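Local coordinates for protein DNA ligase (Archaeoglobus fulgidus, PDB 3GDE) that probably seals nicks in double-stranded DNA during replication, recombination and repair, using ATP to join a 3'-hydroxyl to a 5'-phosphate, at residues 267-272 with 279-284; 311-316 with 529-534; 45-48 with 54-57; 348-353 with 409-414; 60-65 with 160-165. All coordinates share one frame; numbering follows the deposited sequence.

Contacts 3 and 5 belong to the helical N-terminal part, contacts 1 and 4 to the ATP-dependent ligase domain, and contact 2 joins that domain to the C-terminal OB-fold region. Contacts 1 and 3 are buried and apolar; contact 5 is equally apolar but only partly buried. Contact 4 adds a backbone hydrogen bond and a water bridge, whereas contact 2 is dominated by arginines and a phosphate. Contacts 1 and 4 share a second phosphate through Arg-272 and Arg-414. Trp-57 of contact 3 packs on Tyr-270 of contact 1, joining two domains, and contacts 3 and 5 touch through Tyr-54 with Arg-60 and Phe-48 with Leu-161.

Contact 1: residues 267-272 with 279-284; sequences VTIYSR and NALPDI. With PO4 (phosphate ion), chain B.
Ile-269 of strand 268-271 faces Leu-281, the N-cap residue of helix 282-291, their CA atoms 8.2 Å apart. The touching is done by methyl groups: Ile-269 CD1 lies 3.9 Å from Leu-281 CD1 and 4.1 Å from Ile-284 CG2, and the isoleucine crosses both partners at about a right angle. Its CG1 stands anti to the carbonyl carbon (chi1 -54°) and the chain then runs straight, which carries CD1 to the helix start. Val-258 and Val-260 of strand 256-262 also pack on Ile-269. Beyond the strand, Arg-272 turns to a phosphate, whose O4 lies in the guanidinium plane at its edge, 2.7 Å from Arg-272 NH1; a weak hydrogen bond runs from NH1 to O1. A methionine here would probably leave the phosphate to Lys-420 and Arg-414, with one positive partner lost. The strand-to-helix packing lies in the buried interior of the adenylation domain, and the chain beyond the strand carries Arg-272 into the predicted ATP site.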
# COMPACT_ATOMS: atom_id res chain seq x y z
N VAL A 267 18.06 -1.07 -14.07
CA VAL A 267 17.77 -0.59 -12.73
C VAL A 267 16.26 -0.63 -12.53
O VAL A 267 15.51 -0.27 -13.44
CB VAL A 267 18.27 0.87 -12.54
CG1 VAL A 267 17.86 1.45 -11.18
CG2 VAL A 267 19.78 0.97 -12.72
N THR A 268 15.82 -1.11 -11.37
CA THR A 268 14.47 -0.81 -10.87
C THR A 268 14.55 -0.08 -9.53
O THR A 268 15.42 -0.38 -8.70
CB THR A 268 13.58 -2.07 -10.70
OG1 THR A 268 14.31 -3.08 -10.00
CG2 THR A 268 13.09 -2.60 -12.05
N ILE A 269 13.65 0.87 -9.35
CA ILE A 269 13.55 1.63 -8.11
C ILE A 269 12.13 1.50 -7.56
O ILE A 269 11.16 1.77 -8.27
CB ILE A 269 13.92 3.13 -8.31
CG1 ILE A 269 15.31 3.28 -8.96
CG2 ILE A 269 13.85 3.91 -6.97
CD1 ILE A 269 15.65 4.70 -9.36
N TYR A 270 12.04 1.07 -6.31
CA TYR A 270 10.77 0.98 -5.61
C TYR A 270 10.68 2.01 -4.49
O TYR A 270 11.66 2.29 -3.81
CB TYR A 270 10.57 -0.43 -5.05
CG TYR A 270 10.50 -1.48 -6.13
CD1 TYR A 270 9.31 -1.70 -6.82
CD2 TYR A 270 11.62 -2.24 -6.46
CE1 TYR A 270 9.24 -2.66 -7.83
CE2 TYR A 270 11.56 -3.20 -7.47
CZ TYR A 270 10.37 -3.40 -8.15
OH TYR A 270 10.29 -4.36 -9.14
N SER A 271 9.49 2.57 -4.32
CA SER A 271 9.24 3.53 -3.25
C SER A 271 8.97 2.82 -1.92
O SER A 271 9.06 1.60 -1.81
CB SER A 271 8.08 4.44 -3.64
OG SER A 271 6.87 3.69 -3.72
N ARG A 272 8.65 3.61 -0.89
CA ARG A 272 8.36 3.11 0.46
C ARG A 272 7.22 2.10 0.45
O ARG A 272 7.28 1.10 1.16
CB ARG A 272 8.09 4.31 1.41
CG ARG A 272 7.29 4.09 2.70
CD ARG A 272 8.00 3.31 3.81
NE ARG A 272 7.37 2.00 3.87
CZ ARG A 272 6.56 1.56 4.82
NH1 ARG A 272 6.27 2.28 5.90
NH2 ARG A 272 6.05 0.35 4.69
N ASN A 279 10.84 4.71 -14.01
CA ASN A 279 10.68 5.58 -15.18
C ASN A 279 10.53 7.06 -14.81
O ASN A 279 10.77 7.94 -15.63
CB ASN A 279 9.49 5.13 -16.05
CG ASN A 279 9.69 3.74 -16.62
OD1 ASN A 279 10.82 3.26 -16.74
ND2 ASN A 279 8.59 3.08 -16.96
N ALA A 280 10.13 7.31 -13.56
CA ALA A 280 10.01 8.67 -13.05
C ALA A 280 11.37 9.25 -12.66
O ALA A 280 11.52 10.46 -12.53
CB ALA A 280 9.05 8.72 -11.87
N LEU A 281 12.37 8.38 -12.50
CA LEU A 281 13.69 8.80 -12.03
C LEU A 281 14.85 8.49 -12.99
O LEU A 281 15.84 7.87 -12.57
CB LEU A 281 13.98 8.21 -10.64
CG LEU A 281 12.93 8.31 -9.51
CD1 LEU A 281 13.46 7.67 -8.24
CD2 LEU A 281 12.48 9.76 -9.25
N PRO A 282 14.77 8.95 -14.26
CA PRO A 282 15.90 8.72 -15.17
C PRO A 282 17.22 9.30 -14.65
O PRO A 282 18.28 8.68 -14.82
CB PRO A 282 15.47 9.42 -16.46
CG PRO A 282 14.38 10.35 -16.07
CD PRO A 282 13.68 9.67 -14.94
N ASP A 283 17.14 10.45 -13.98
CA ASP A 283 18.33 11.10 -13.42
C ASP A 283 19.04 10.23 -12.38
O ASP A 283 20.26 10.06 -12.43
CB ASP A 283 18.00 12.49 -12.86
CG ASP A 283 16.82 12.49 -11.88
OD1 ASP A 283 16.76 13.42 -11.05
OD2 ASP A 283 15.95 11.60 -11.95
N ILE A 284 18.28 9.69 -11.43
CA ILE A 284 18.83 8.82 -10.39
C ILE A 284 19.27 7.48 -10.99
O ILE A 284 20.33 6.97 -10.66
CB ILE A 284 17.85 8.66 -9.19
CG1 ILE A 284 17.63 10.00 -8.46
CG2 ILE A 284 18.32 7.58 -8.21
CD1 ILE A 284 18.92 10.71 -7.96
P PO4 B . 7.49 4.78 8.15
O1 PO4 B . 8.25 4.71 6.84
O2 PO4 B . 8.44 4.39 9.25
O3 PO4 B . 6.99 6.18 8.41
O4 PO4 B . 6.33 3.82 8.10

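Contact 2: residues 311-316 with 529-534; sequences MPFQHV and RLRDDK. With PO4 (phosphate ion), chain D.
Gln-314 and Arg-529 lie nearly flat on each other, amide and guanidinium planes stacked 15° apart. Gln-314 CB stands 3.7 Å above the guanidinium centre, and NE2 of the amide lies over the same face nearer NH2. Gln-314 NE2 and Arg-529 NH2, 3.4 Å apart, are both donors: a stack, not a hydrogen bond. Phe-313 stands steeply to the same group, its ring 75° from the guanidinium plane and CE2 3.3 Å from Arg-529 NH2. Its CG lies between the backbone N and the carbonyl carbon (chi1 79°), swinging the ring toward both arginines. Phe-313 CE1 sits over one face of the Arg-531 guanidinium, whose NH1 reaches the ring edge 3.8 Å from CE1. Asp-533 fixes the rotation of Arg-531 by a side-on salt bridge, Arg-531 NE to Asp-533 OD1 and NH2 to OD2 (2.7 Å), both through syn lone pairs. The outer nitrogens also bind a phosphate, Arg-531 NH1 to O3 at 2.8 Å and Arg-531 NH2 almost straight to O1; Lys-534 NZ bonds to O4. Glu-504 salt-bridges both Arg-531 NH1 and Arg-529 NE. The contact joins helix 313-321 of the adenylation domain to strand 526-530 of the OB-fold domain, an anion-binding interface of the closed ligase.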
# COMPACT_ATOMS: atom_id res chain seq x y z
N MET A 311 15.27 20.42 -0.19
CA MET A 311 13.85 20.71 -0.39
C MET A 311 13.00 19.67 0.33
O MET A 311 13.48 18.57 0.59
CB MET A 311 13.53 20.77 -1.88
CG MET A 311 14.25 21.88 -2.62
SD MET A 311 13.62 23.51 -2.13
CE MET A 311 15.10 24.51 -2.30
N PRO A 312 11.73 20.00 0.64
CA PRO A 312 10.89 19.08 1.42
C PRO A 312 10.46 17.85 0.61
O PRO A 312 10.43 17.89 -0.62
CB PRO A 312 9.69 19.94 1.81
CG PRO A 312 9.57 20.91 0.69
CD PRO A 312 10.99 21.22 0.27
N PHE A 313 10.11 16.77 1.30
CA PHE A 313 9.91 15.46 0.67
C PHE A 313 8.79 15.38 -0.37
O PHE A 313 8.85 14.56 -1.28
CB PHE A 313 9.72 14.36 1.72
CG PHE A 313 8.34 14.30 2.31
CD1 PHE A 313 7.42 13.36 1.86
CD2 PHE A 313 7.95 15.20 3.30
CE1 PHE A 313 6.14 13.31 2.39
CE2 PHE A 313 6.67 15.16 3.83
CZ PHE A 313 5.76 14.21 3.38
N GLN A 314 7.77 16.23 -0.24
CA GLN A 314 6.64 16.19 -1.17
C GLN A 314 7.05 16.63 -2.58
O GLN A 314 6.34 16.38 -3.55
CB GLN A 314 5.43 16.99 -0.66
CG GLN A 314 5.56 18.53 -0.72
CD GLN A 314 6.21 19.14 0.51
OE1 GLN A 314 6.25 20.36 0.64
NE2 GLN A 314 6.71 18.31 1.43
N HIS A 315 8.21 17.28 -2.67
CA HIS A 315 8.85 17.57 -3.95
C HIS A 315 9.33 16.29 -4.63
O HIS A 315 9.16 16.13 -5.84
CB HIS A 315 10.00 18.57 -3.78
CG HIS A 315 9.55 19.97 -3.52
ND1 HIS A 315 10.15 21.07 -4.10
CD2 HIS A 315 8.55 20.47 -2.74
CE1 HIS A 315 9.55 22.17 -3.69
NE2 HIS A 315 8.57 21.83 -2.86
N VAL A 316 9.93 15.38 -3.87
CA VAL A 316 10.28 14.05 -4.39
C VAL A 316 9.01 13.31 -4.83
O VAL A 316 9.00 12.64 -5.86
CB VAL A 316 11.08 13.18 -3.38
CG1 VAL A 316 11.46 11.85 -4.01
CG2 VAL A 316 12.34 13.90 -2.88
N ARG A 529 -1.81 17.07 3.22
CA ARG A 529 -2.01 16.85 1.78
C ARG A 529 -2.68 15.51 1.47
O ARG A 529 -2.68 14.58 2.29
CB ARG A 529 -0.69 16.94 1.03
CG ARG A 529 0.31 15.86 1.39
CD ARG A 529 1.67 16.19 0.79
NE ARG A 529 2.68 16.21 1.83
CZ ARG A 529 3.19 17.30 2.39
NH1 ARG A 529 2.82 18.52 2.01
NH2 ARG A 529 4.09 17.17 3.34
N LEU A 530 -3.21 15.41 0.25
CA LEU A 530 -3.69 14.16 -0.30
C LEU A 530 -2.50 13.27 -0.64
O LEU A 530 -1.55 13.73 -1.26
CB LEU A 530 -4.52 14.43 -1.57
CG LEU A 530 -5.06 13.28 -2.44
CD1 LEU A 530 -6.22 12.53 -1.76
CD2 LEU A 530 -5.51 13.83 -3.78
N ARG A 531 -2.53 12.00 -0.23
CA ARG A 531 -1.44 11.09 -0.58
C ARG A 531 -1.84 10.11 -1.69
O ARG A 531 -2.34 9.02 -1.43
CB ARG A 531 -0.87 10.39 0.66
CG ARG A 531 -0.27 11.36 1.69
CD ARG A 531 1.00 12.07 1.15
NE ARG A 531 2.10 11.12 0.96
CZ ARG A 531 3.00 10.80 1.89
NH1 ARG A 531 2.99 11.39 3.08
NH2 ARG A 531 3.94 9.91 1.60
N ASP A 532 -1.61 10.53 -2.93
CA ASP A 532 -1.83 9.66 -4.09
C ASP A 532 -0.86 8.49 -4.14
O ASP A 532 -1.17 7.45 -4.70
CB ASP A 532 -1.74 10.46 -5.40
CG ASP A 532 -2.99 11.29 -5.66
OD1 ASP A 532 -4.09 10.85 -5.25
OD2 ASP A 532 -2.86 12.37 -6.28
N ASP A 533 0.31 8.67 -3.53
CA ASP A 533 1.32 7.61 -3.44
C ASP A 533 0.90 6.45 -2.52
O ASP A 533 1.63 5.46 -2.38
CB ASP A 533 2.68 8.19 -2.99
CG ASP A 533 2.60 8.90 -1.64
OD1 ASP A 533 1.73 9.78 -1.47
OD2 ASP A 533 3.43 8.59 -0.74
N LYS A 534 -0.28 6.57 -1.91
CA LYS A 534 -0.75 5.62 -0.90
C LYS A 534 -2.15 5.07 -1.19
O LYS A 534 -3.12 5.83 -1.28
CB LYS A 534 -0.72 6.24 0.51
CG LYS A 534 0.65 6.66 0.98
CD LYS A 534 0.65 6.95 2.45
CE LYS A 534 2.06 7.20 2.97
NZ LYS A 534 2.04 7.60 4.41
P PO4 D . 5.45 9.18 5.00
O1 PO4 D . 5.89 9.19 3.56
O2 PO4 D . 6.65 9.43 5.89
O3 PO4 D . 4.44 10.28 5.23
O4 PO4 D . 4.84 7.83 5.33

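Contact 3: residues 45-48 with 54-57; sequences VVLF and YPPW
Leu-47 meets Pro-55 through CD2, which lies 4.2 Å from Pro-55 CD, the two side chains crossing at about a right angle. The same methyl comes within 4.3 Å of Tyr-54 N, so it rests where the tyrosine backbone leads into the proline ring. The CA atoms of Leu-47 and Tyr-54 are 7.4 Å apart. In the next shell, Tyr-54 directs its CB away from helix 39-49, and its hydroxyl is hydrogen-bonded to Asp-125 on helix 117-129. Pro-55 turns its other side to Trp-57: CB stands 3.2 Å above one face of the indole, displaced toward the rim. Trp-57 NE1 in turn holds the backbone oxygen of Asn-198. On the helix, Leu-47 O accepts a bond from Thr-50 OG1, while the neighbouring Val-46 packs on helices 172-182 and 200-216. The side-chain contact is apolar, the leucine methyl also lies against the backbone at Tyr-54 N, and the two segments share no hydrogen bond. Van der Waals contact alone sets no direction, and the hydrogen bonds of Tyr-54 OH to Asp-125 and of Trp-57 NE1 to Asn-198 O probably help to fix the loop.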
# COMPACT_ATOMS: atom_id res chain seq x y z
N VAL A 45 -7.07 -17.00 -6.64
CA VAL A 45 -7.98 -16.96 -5.49
C VAL A 45 -7.34 -16.21 -4.30
O VAL A 45 -8.01 -15.43 -3.62
CB VAL A 45 -8.48 -18.39 -5.08
CG1 VAL A 45 -9.09 -18.41 -3.69
CG2 VAL A 45 -9.48 -18.89 -6.09
N VAL A 46 -6.05 -16.43 -4.07
CA VAL A 46 -5.35 -15.80 -2.96
C VAL A 46 -5.29 -14.28 -3.16
O VAL A 46 -5.61 -13.51 -2.24
CB VAL A 46 -3.95 -16.43 -2.70
CG1 VAL A 46 -3.15 -15.58 -1.73
CG2 VAL A 46 -4.10 -17.84 -2.16
N LEU A 47 -4.90 -13.86 -4.36
CA LEU A 47 -4.96 -12.45 -4.73
C LEU A 47 -6.38 -11.91 -4.63
O LEU A 47 -6.63 -10.99 -3.84
CB LEU A 47 -4.37 -12.21 -6.13
CG LEU A 47 -2.90 -11.81 -6.14
CD1 LEU A 47 -2.00 -12.94 -5.68
CD2 LEU A 47 -2.46 -11.27 -7.51
N PHE A 48 -7.31 -12.50 -5.38
CA PHE A 48 -8.69 -12.02 -5.48
C PHE A 48 -9.40 -11.83 -4.13
O PHE A 48 -10.11 -10.85 -3.94
CB PHE A 48 -9.53 -12.89 -6.42
CG PHE A 48 -9.10 -12.84 -7.87
CD1 PHE A 48 -8.02 -12.05 -8.27
CD2 PHE A 48 -9.78 -13.57 -8.83
CE1 PHE A 48 -7.62 -12.01 -9.61
CE2 PHE A 48 -9.40 -13.53 -10.16
CZ PHE A 48 -8.31 -12.76 -10.55
N TYR A 54 -3.35 -7.41 -9.10
CA TYR A 54 -1.89 -7.40 -9.26
C TYR A 54 -1.23 -6.96 -7.96
O TYR A 54 -1.83 -6.21 -7.21
CB TYR A 54 -1.44 -6.47 -10.40
CG TYR A 54 -2.15 -6.76 -11.72
CD1 TYR A 54 -1.77 -7.84 -12.51
CD2 TYR A 54 -3.21 -5.95 -12.14
CE1 TYR A 54 -2.44 -8.12 -13.70
CE2 TYR A 54 -3.88 -6.21 -13.33
CZ TYR A 54 -3.49 -7.29 -14.11
OH TYR A 54 -4.16 -7.56 -15.28
N PRO A 55 -0.00 -7.44 -7.68
CA PRO A 55 0.83 -6.83 -6.64
C PRO A 55 1.11 -5.35 -6.98
O PRO A 55 1.16 -4.99 -8.15
CB PRO A 55 2.12 -7.64 -6.72
CG PRO A 55 1.70 -8.96 -7.28
CD PRO A 55 0.66 -8.61 -8.29
N PRO A 56 1.26 -4.50 -5.95
CA PRO A 56 1.44 -3.06 -6.21
C PRO A 56 2.74 -2.73 -6.95
O PRO A 56 2.79 -1.76 -7.71
CB PRO A 56 1.44 -2.44 -4.80
CG PRO A 56 1.83 -3.57 -3.88
CD PRO A 56 1.25 -4.81 -4.51
N TRP A 57 3.77 -3.54 -6.73
CA TRP A 57 5.06 -3.33 -7.36
C TRP A 57 5.10 -3.76 -8.82
O TRP A 57 6.00 -3.36 -9.57
CB TRP A 57 6.13 -4.06 -6.56
CG TRP A 57 5.87 -5.52 -6.41
CD1 TRP A 57 5.20 -6.14 -5.39
CD2 TRP A 57 6.31 -6.57 -7.29
NE1 TRP A 57 5.19 -7.49 -5.59
CE2 TRP A 57 5.86 -7.79 -6.75
CE3 TRP A 57 7.04 -6.59 -8.49
CZ2 TRP A 57 6.11 -9.02 -7.36
CZ3 TRP A 57 7.29 -7.81 -9.10
CH2 TRP A 57 6.82 -9.02 -8.53

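Contact 4: residues 348-353 with 409-414; sequences ECIDLP and YIPGKR. With PO4 (phosphate ion), chain B.
Ile-350 O accepts the amide of Tyr-409, a 2.8 Å bond from Tyr-409 N with an N-H...O angle of 156° and the donor in the carbonyl plane. A water forms a second link between the segments, donating to both Asp-351 OD1 (2.6 Å) and Tyr-409 O. Beside the bond, Ile-350 CG2 lies 3.7 Å from Tyr-409 CD2, and Ile-350 CD1 and Pro-411 CD meet tip to tip at 4.1 Å. With chi1 at 55°, CG1 is set between the backbone N and the carbonyl carbon, and this splits the branches between tyrosine and proline. Cut back to alanine, this position would probably leave a gap between the Tyr-409 ring and Pro-411 and the ring less firmly packed, although its hydroxyl is held by Met-229 N and Asp-299. Arg-414, a predicted ATP ligand, ends the second segment with NH1 bonded to phosphate O4. The contact joins the loop leading from strand 344-345 into helix 354-364 to the loop between strands 399-403 and 414-415, with Pro-411 also resting on helix 187-197.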
# COMPACT_ATOMS: atom_id res chain seq x y z
N GLU A 348 21.71 -12.80 -1.05
CA GLU A 348 21.17 -12.22 0.18
C GLU A 348 22.29 -11.89 1.15
O GLU A 348 23.27 -12.65 1.24
CB GLU A 348 20.25 -13.21 0.87
CG GLU A 348 18.88 -13.35 0.26
CD GLU A 348 17.93 -14.15 1.13
OE1 GLU A 348 18.38 -14.80 2.10
OE2 GLU A 348 16.72 -14.13 0.86
N CYS A 349 22.15 -10.78 1.87
CA CYS A 349 23.12 -10.39 2.91
C CYS A 349 22.43 -9.71 4.09
O CYS A 349 23.07 -9.10 4.95
CB CYS A 349 24.25 -9.53 2.32
SG CYS A 349 23.79 -7.88 1.74
N ILE A 350 21.10 -9.85 4.14
CA ILE A 350 20.27 -9.35 5.23
C ILE A 350 20.50 -10.04 6.57
O ILE A 350 20.19 -9.47 7.61
CB ILE A 350 18.76 -9.39 4.88
CG1 ILE A 350 18.31 -10.80 4.47
CG2 ILE A 350 18.42 -8.37 3.81
CD1 ILE A 350 16.81 -11.07 4.69
N ASP A 351 21.07 -11.25 6.54
CA ASP A 351 21.35 -11.99 7.78
C ASP A 351 22.61 -11.53 8.52
O ASP A 351 22.79 -11.87 9.69
CB ASP A 351 21.40 -13.51 7.54
CG ASP A 351 20.03 -14.11 7.22
OD1 ASP A 351 18.99 -13.46 7.46
OD2 ASP A 351 20.00 -15.26 6.75
N LEU A 352 23.47 -10.77 7.84
CA LEU A 352 24.55 -10.03 8.51
C LEU A 352 23.81 -9.08 9.48
O LEU A 352 22.74 -8.59 9.14
CB LEU A 352 25.48 -9.35 7.49
CG LEU A 352 26.01 -10.27 6.37
CD1 LEU A 352 26.96 -9.53 5.41
CD2 LEU A 352 26.68 -11.55 6.90
N PRO A 353 24.40 -8.72 10.63
CA PRO A 353 25.37 -7.78 11.07
C PRO A 353 25.38 -6.46 10.29
O PRO A 353 25.96 -6.37 9.22
CB PRO A 353 26.63 -8.63 11.15
CG PRO A 353 26.01 -9.95 11.85
CD PRO A 353 24.43 -9.82 11.60
N TYR A 409 19.06 -7.39 9.10
CA TYR A 409 18.00 -6.67 8.42
C TYR A 409 16.77 -7.56 8.35
O TYR A 409 16.83 -8.68 7.80
CB TYR A 409 18.47 -6.24 7.02
CG TYR A 409 17.51 -5.32 6.29
CD1 TYR A 409 17.75 -3.95 6.24
CD2 TYR A 409 16.38 -5.82 5.65
CE1 TYR A 409 16.87 -3.09 5.55
CE2 TYR A 409 15.50 -4.98 4.98
CZ TYR A 409 15.76 -3.62 4.93
OH TYR A 409 14.88 -2.79 4.27
N ILE A 410 15.66 -7.07 8.92
CA ILE A 410 14.42 -7.85 9.00
C ILE A 410 13.28 -7.23 8.18
O ILE A 410 12.57 -6.33 8.66
CB ILE A 410 13.96 -8.06 10.48
CG1 ILE A 410 15.11 -8.55 11.37
CG2 ILE A 410 12.76 -9.01 10.53
CD1 ILE A 410 15.48 -10.02 11.22
N PRO A 411 13.09 -7.72 6.94
CA PRO A 411 12.08 -7.18 6.03
C PRO A 411 10.69 -7.05 6.66
O PRO A 411 10.18 -7.99 7.30
CB PRO A 411 12.06 -8.20 4.89
CG PRO A 411 13.46 -8.70 4.84
CD PRO A 411 13.85 -8.82 6.30
N GLY A 412 10.11 -5.87 6.51
CA GLY A 412 8.72 -5.61 6.88
C GLY A 412 8.45 -5.43 8.36
O GLY A 412 7.31 -5.21 8.75
N LYS A 413 9.50 -5.48 9.18
CA LYS A 413 9.36 -5.47 10.62
C LYS A 413 9.70 -4.12 11.22
O LYS A 413 10.65 -3.46 10.79
CB LYS A 413 10.25 -6.56 11.24
CG LYS A 413 9.90 -6.97 12.66
CD LYS A 413 8.64 -7.85 12.72
CE LYS A 413 8.79 -9.17 11.95
NZ LYS A 413 9.54 -10.20 12.73
N ARG A 414 8.91 -3.73 12.23
CA ARG A 414 9.07 -2.48 12.95
C ARG A 414 9.39 -2.75 14.43
O ARG A 414 8.54 -2.64 15.30
CB ARG A 414 7.80 -1.64 12.77
CG ARG A 414 7.66 -0.39 13.64
CD ARG A 414 6.53 0.52 13.14
NE ARG A 414 7.13 1.71 12.58
CZ ARG A 414 6.92 2.22 11.38
NH1 ARG A 414 6.05 1.71 10.51
NH2 ARG A 414 7.59 3.30 11.07
P PO4 B . 7.49 4.78 8.15
O1 PO4 B . 8.25 4.71 6.84
O2 PO4 B . 8.44 4.39 9.25
O3 PO4 B . 6.99 6.18 8.41
O4 PO4 B . 6.33 3.82 8.10
O HOH W 1 17.40 -11.56 8.18

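Contact 5: residues 60-65 with 160-165; sequences RELGVG and RLILNE
Ile-162 holds CG1 anti to its carbonyl carbon and CG2 anti to its backbone N (chi1 -66°), and the two branches diverge from CB, CG1 toward Leu-62 and CG2 toward Val-64. Ile-162 CG1 meets Leu-62 CD1 at 3.8 Å, the two side chains crossing at about a right angle. Ile-162 CG2 meets Val-64 CG1 at 3.7 Å on an oblique approach; that valine methyl is itself anti to the backbone N (chi1 173°). Ile-162 CG2 also comes within 3.9 Å of Val-64 O, so the isoleucine covers main chain as well as side chain. The CA atoms of Val-64 and Ile-162 are 7.1 Å apart. Ile-162 is the last residue of helix 152-162, which closes in a Schellman motif: Asn-164 takes a positive phi (62°), its N bonds to Leu-161 O at 2.9 Å, and Glu-165 N makes a weak bond to Arg-160 O. Gly-63, between the two touching residues, accepts a hydrogen bond at its O from Lys-139 NZ. Further back on the helix, Arg-160 is salt-bridged to Glu-17 and Asp-93. Phe-124 of helix 117-129 touches both Leu-62 and Ile-162, and Leu-69 of helix 66-77 touches both Val-64 and Ile-162. The loop, whose Gly-65 is the N-cap of helix 66-77, is thus packed with the end of helix 152-162 and its neighbouring helices in the all-helical DNA-binding domain.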
# COMPACT_ATOMS: atom_id res chain seq x y z
N ARG A 60 1.74 -3.59 -13.96
CA ARG A 60 0.34 -3.71 -14.39
C ARG A 60 -0.68 -3.17 -13.37
O ARG A 60 -0.63 -3.50 -12.19
CB ARG A 60 -0.01 -5.16 -14.75
CG ARG A 60 0.67 -5.68 -16.01
CD ARG A 60 0.47 -7.17 -16.18
NE ARG A 60 1.04 -7.91 -15.06
CZ ARG A 60 0.91 -9.22 -14.87
NH1 ARG A 60 0.22 -9.97 -15.71
NH2 ARG A 60 1.48 -9.79 -13.81
N GLU A 61 -1.58 -2.31 -13.86
CA GLU A 61 -2.75 -1.82 -13.14
C GLU A 61 -3.95 -2.00 -14.06
O GLU A 61 -3.81 -1.80 -15.27
CB GLU A 61 -2.61 -0.32 -12.88
CG GLU A 61 -1.91 0.10 -11.60
CD GLU A 61 -1.92 1.62 -11.43
OE1 GLU A 61 -1.12 2.30 -12.13
OE2 GLU A 61 -2.72 2.12 -10.60
N LEU A 62 -5.11 -2.36 -13.51
CA LEU A 62 -6.35 -2.42 -14.30
C LEU A 62 -6.71 -1.07 -14.94
O LEU A 62 -7.04 -1.00 -16.12
CB LEU A 62 -7.55 -2.91 -13.46
CG LEU A 62 -7.95 -4.38 -13.35
CD1 LEU A 62 -9.36 -4.49 -12.75
CD2 LEU A 62 -7.85 -5.16 -14.69
N GLY A 63 -6.65 0.01 -14.15
CA GLY A 63 -6.98 1.35 -14.64
C GLY A 63 -8.46 1.48 -14.95
O GLY A 63 -8.85 2.16 -15.91
N VAL A 64 -9.28 0.82 -14.15
CA VAL A 64 -10.72 0.86 -14.30
C VAL A 64 -11.34 1.61 -13.11
O VAL A 64 -11.34 1.12 -11.97
CB VAL A 64 -11.32 -0.57 -14.44
CG1 VAL A 64 -12.83 -0.53 -14.44
CG2 VAL A 64 -10.83 -1.21 -15.74
N GLY A 65 -11.84 2.82 -13.40
CA GLY A 65 -12.56 3.63 -12.42
C GLY A 65 -14.03 3.28 -12.38
O GLY A 65 -14.56 2.65 -13.34
N ARG A 160 -16.62 -5.74 -6.82
CA ARG A 160 -15.90 -5.45 -5.57
C ARG A 160 -14.40 -5.64 -5.73
O ARG A 160 -13.61 -4.91 -5.12
CB ARG A 160 -16.44 -6.31 -4.43
CG ARG A 160 -17.83 -5.87 -3.97
CD ARG A 160 -18.18 -6.46 -2.64
NE ARG A 160 -19.59 -6.28 -2.29
CZ ARG A 160 -20.18 -6.90 -1.27
NH1 ARG A 160 -19.48 -7.73 -0.52
NH2 ARG A 160 -21.46 -6.70 -1.01
N LEU A 161 -14.01 -6.61 -6.56
CA LEU A 161 -12.62 -6.90 -6.86
C LEU A 161 -11.97 -5.73 -7.61
O LEU A 161 -10.91 -5.25 -7.19
CB LEU A 161 -12.50 -8.22 -7.64
CG LEU A 161 -11.15 -8.77 -8.12
CD1 LEU A 161 -10.10 -8.80 -7.00
CD2 LEU A 161 -11.34 -10.17 -8.71
N ILE A 162 -12.60 -5.28 -8.69
CA ILE A 162 -12.16 -4.09 -9.44
C ILE A 162 -12.05 -2.84 -8.55
O ILE A 162 -11.14 -2.02 -8.71
CB ILE A 162 -13.10 -3.81 -10.64
CG1 ILE A 162 -13.00 -4.93 -11.68
CG2 ILE A 162 -12.79 -2.42 -11.28
CD1 ILE A 162 -14.14 -4.96 -12.66
N LEU A 163 -12.98 -2.69 -7.60
CA LEU A 163 -12.98 -1.59 -6.65
C LEU A 163 -12.07 -1.84 -5.44
O LEU A 163 -11.96 -0.99 -4.56
CB LEU A 163 -14.41 -1.29 -6.19
CG LEU A 163 -15.32 -0.74 -7.30
CD1 LEU A 163 -16.76 -0.60 -6.84
CD2 LEU A 163 -14.80 0.58 -7.86
N ASN A 164 -11.43 -3.01 -5.41
CA ASN A 164 -10.47 -3.40 -4.37
C ASN A 164 -10.97 -3.48 -2.92
O ASN A 164 -10.16 -3.52 -1.99
CB ASN A 164 -9.18 -2.54 -4.45
CG ASN A 164 -8.52 -2.57 -5.85
OD1 ASN A 164 -8.04 -1.53 -6.33
ND2 ASN A 164 -8.49 -3.75 -6.50
N GLU A 165 -12.29 -3.51 -2.72
CA GLU A 165 -12.88 -3.77 -1.39
C GLU A 165 -13.94 -4.88 -1.42
O GLU A 165 -15.09 -4.66 -1.81
CB GLU A 165 -13.38 -2.47 -0.68
CG GLU A 165 -14.76 -1.90 -1.04
CD GLU A 165 -15.52 -1.19 0.14
OE1 GLU A 165 -15.21 -1.39 1.35
OE2 GLU A 165 -16.48 -0.45 -0.16